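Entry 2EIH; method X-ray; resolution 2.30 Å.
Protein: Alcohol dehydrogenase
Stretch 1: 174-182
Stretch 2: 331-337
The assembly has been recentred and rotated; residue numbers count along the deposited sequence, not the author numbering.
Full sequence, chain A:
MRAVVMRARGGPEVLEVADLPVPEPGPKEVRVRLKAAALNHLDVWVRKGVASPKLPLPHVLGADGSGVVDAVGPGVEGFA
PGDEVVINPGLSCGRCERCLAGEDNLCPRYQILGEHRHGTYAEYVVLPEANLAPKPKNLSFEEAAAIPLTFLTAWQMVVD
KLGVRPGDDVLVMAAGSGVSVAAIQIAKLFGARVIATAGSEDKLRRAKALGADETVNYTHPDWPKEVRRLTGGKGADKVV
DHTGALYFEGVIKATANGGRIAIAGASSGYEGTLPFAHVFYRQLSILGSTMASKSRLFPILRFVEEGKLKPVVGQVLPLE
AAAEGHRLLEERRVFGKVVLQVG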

# COMPACT_ATOMS: atom_id res chain seq x y z
N ALA A 174 5.37 17.28 -22.91
CA ALA A 174 5.52 18.73 -23.12
C ALA A 174 6.30 19.43 -22.03
O ALA A 174 5.72 20.02 -21.14
CB ALA A 174 4.14 19.36 -23.26
N ALA A 175 7.62 19.40 -22.12
CA ALA A 175 8.47 20.04 -21.13
C ALA A 175 8.34 21.56 -21.08
O ALA A 175 8.13 22.21 -22.11
CB ALA A 175 9.92 19.65 -21.35
N GLY A 176 8.46 22.12 -19.88
CA GLY A 176 8.37 23.56 -19.69
C GLY A 176 6.96 24.09 -19.51
O GLY A 176 6.75 25.19 -19.00
N SER A 177 5.99 23.28 -19.92
CA SER A 177 4.59 23.66 -19.83
C SER A 177 3.85 22.86 -18.75
O SER A 177 4.00 21.64 -18.64
CB SER A 177 3.94 23.44 -21.20
OG SER A 177 2.62 23.94 -21.25
N GLY A 178 3.05 23.57 -17.96
CA GLY A 178 2.28 22.94 -16.90
C GLY A 178 3.09 22.40 -15.74
O GLY A 178 3.88 23.12 -15.12
N VAL A 179 2.90 21.12 -15.45
CA VAL A 179 3.61 20.49 -14.35
C VAL A 179 4.84 19.68 -14.77
O VAL A 179 5.46 19.04 -13.93
CB VAL A 179 2.66 19.56 -13.58
CG1 VAL A 179 1.60 20.39 -12.86
CG2 VAL A 179 1.99 18.59 -14.54
N SER A 180 5.20 19.74 -16.04
CA SER A 180 6.35 18.98 -16.53
C SER A 180 7.66 19.35 -15.83
O SER A 180 8.42 18.47 -15.43
CB SER A 180 6.51 19.16 -18.04
OG SER A 180 6.63 20.51 -18.40
N VAL A 181 7.92 20.65 -15.67
CA VAL A 181 9.13 21.11 -15.02
C VAL A 181 9.29 20.44 -13.66
O VAL A 181 10.37 19.92 -13.33
CB VAL A 181 9.12 22.64 -14.85
CG1 VAL A 181 10.19 23.08 -13.87
CG2 VAL A 181 9.36 23.30 -16.20
N ALA A 182 8.23 20.46 -12.86
CA ALA A 182 8.27 19.84 -11.54
C ALA A 182 8.28 18.30 -11.61
O ALA A 182 8.97 17.65 -10.82
CB ALA A 182 7.06 20.32 -10.71
N GLU A 331 -0.62 31.07 -24.72
CA GLU A 331 0.07 30.61 -25.92
C GLU A 331 1.13 29.53 -25.67
O GLU A 331 1.82 29.11 -26.59
CB GLU A 331 0.69 31.81 -26.65
CG GLU A 331 1.95 32.38 -26.01
CD GLU A 331 2.48 33.63 -26.72
OE1 GLU A 331 3.67 33.98 -26.54
OE2 GLU A 331 1.69 34.28 -27.45
N ARG A 332 1.23 29.08 -24.42
CA ARG A 332 2.19 28.05 -24.01
C ARG A 332 3.56 28.20 -24.68
O ARG A 332 4.18 27.21 -25.07
CB ARG A 332 1.64 26.65 -24.30
CG ARG A 332 0.76 26.03 -23.21
CD ARG A 332 -0.73 26.29 -23.42
NE ARG A 332 -1.55 25.62 -22.41
CZ ARG A 332 -2.88 25.74 -22.31
NH1 ARG A 332 -3.54 25.09 -21.36
NH2 ARG A 332 -3.54 26.51 -23.16
N ARG A 333 4.04 29.43 -24.80
CA ARG A 333 5.33 29.67 -25.43
C ARG A 333 6.46 29.72 -24.41
O ARG A 333 7.51 29.11 -24.59
CB ARG A 333 5.29 30.96 -26.25
CG ARG A 333 6.53 31.22 -27.06
CD ARG A 333 6.32 32.35 -28.07
NE ARG A 333 6.16 33.67 -27.47
CZ ARG A 333 7.11 34.33 -26.81
NH1 ARG A 333 8.31 33.78 -26.65
NH2 ARG A 333 6.87 35.54 -26.33
N VAL A 334 6.24 30.45 -23.33
CA VAL A 334 7.26 30.57 -22.29
C VAL A 334 7.56 29.25 -21.60
O VAL A 334 6.65 28.52 -21.23
CB VAL A 334 6.84 31.61 -21.25
CG1 VAL A 334 7.70 31.48 -20.00
CG2 VAL A 334 7.00 33.01 -21.84
N PHE A 335 8.84 28.95 -21.43
CA PHE A 335 9.28 27.73 -20.75
C PHE A 335 9.41 28.09 -19.28
O PHE A 335 10.30 28.86 -18.89
CB PHE A 335 10.64 27.26 -21.28
CG PHE A 335 11.07 25.92 -20.76
CD1 PHE A 335 10.81 24.75 -21.50
CD2 PHE A 335 11.71 25.80 -19.53
CE1 PHE A 335 11.19 23.50 -21.01
CE2 PHE A 335 12.09 24.55 -19.04
CZ PHE A 335 11.83 23.39 -19.78
N GLY A 336 8.52 27.54 -18.45
CA GLY A 336 8.57 27.84 -17.04
C GLY A 336 7.40 28.69 -16.57
O GLY A 336 6.47 28.98 -17.33
N LYS A 337 7.46 29.10 -15.31
CA LYS A 337 6.40 29.88 -14.68
C LYS A 337 6.40 31.37 -15.05
O LYS A 337 7.45 31.98 -15.27
CB LYS A 337 6.54 29.74 -13.16
CG LYS A 337 5.22 29.76 -12.38
CD LYS A 337 4.49 28.42 -12.49
CE LYS A 337 3.16 28.45 -11.77
NZ LYS A 337 2.48 27.13 -11.84

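The aromatic ring of Phe 335 lies directly against the backbone of Gly 176, whose CA sits over one ring face, 3.3 Å from the ring centroid and 3.1 Å from Phe 335 CE1. This CH-pi contact depends on the absence of a side chain: an ideal CB on Gly 176 would point toward the other stretch and fall 2.0 Å from Phe 335 CD1. The backbone angles of Gly 176 (phi 86°, psi -19°), within the type II turn from Ala 174 to Ser 177, independently call for glycine.

The same residue supplies the one hydrogen bond between the stretches, from Gly 336 N to Gly 176 O (3.0 Å, 157° at the hydrogen). Gly 336 also adopts backbone angles that require glycine. Consecutive residues of the second stretch thus meet one glycine, Phe 335 with its ring and Gly 336 with its backbone N.

The CA-to-CB bond of Phe 335 points sideways, yet with chi1 at t the end of the side chain comes nearer the first stretch. Small apolar groups add to its buried surroundings: Ala 175 CB lies 4.1 Å from Phe 335 CE1, and Val 181 CG2 lies 4.1 Å from Phe 335 CE2. Farther out, Ser 177 OG packs 3.4 Å from CG of the exposed, poorly ordered Arg 332. Altogether the contact buries 266 Å².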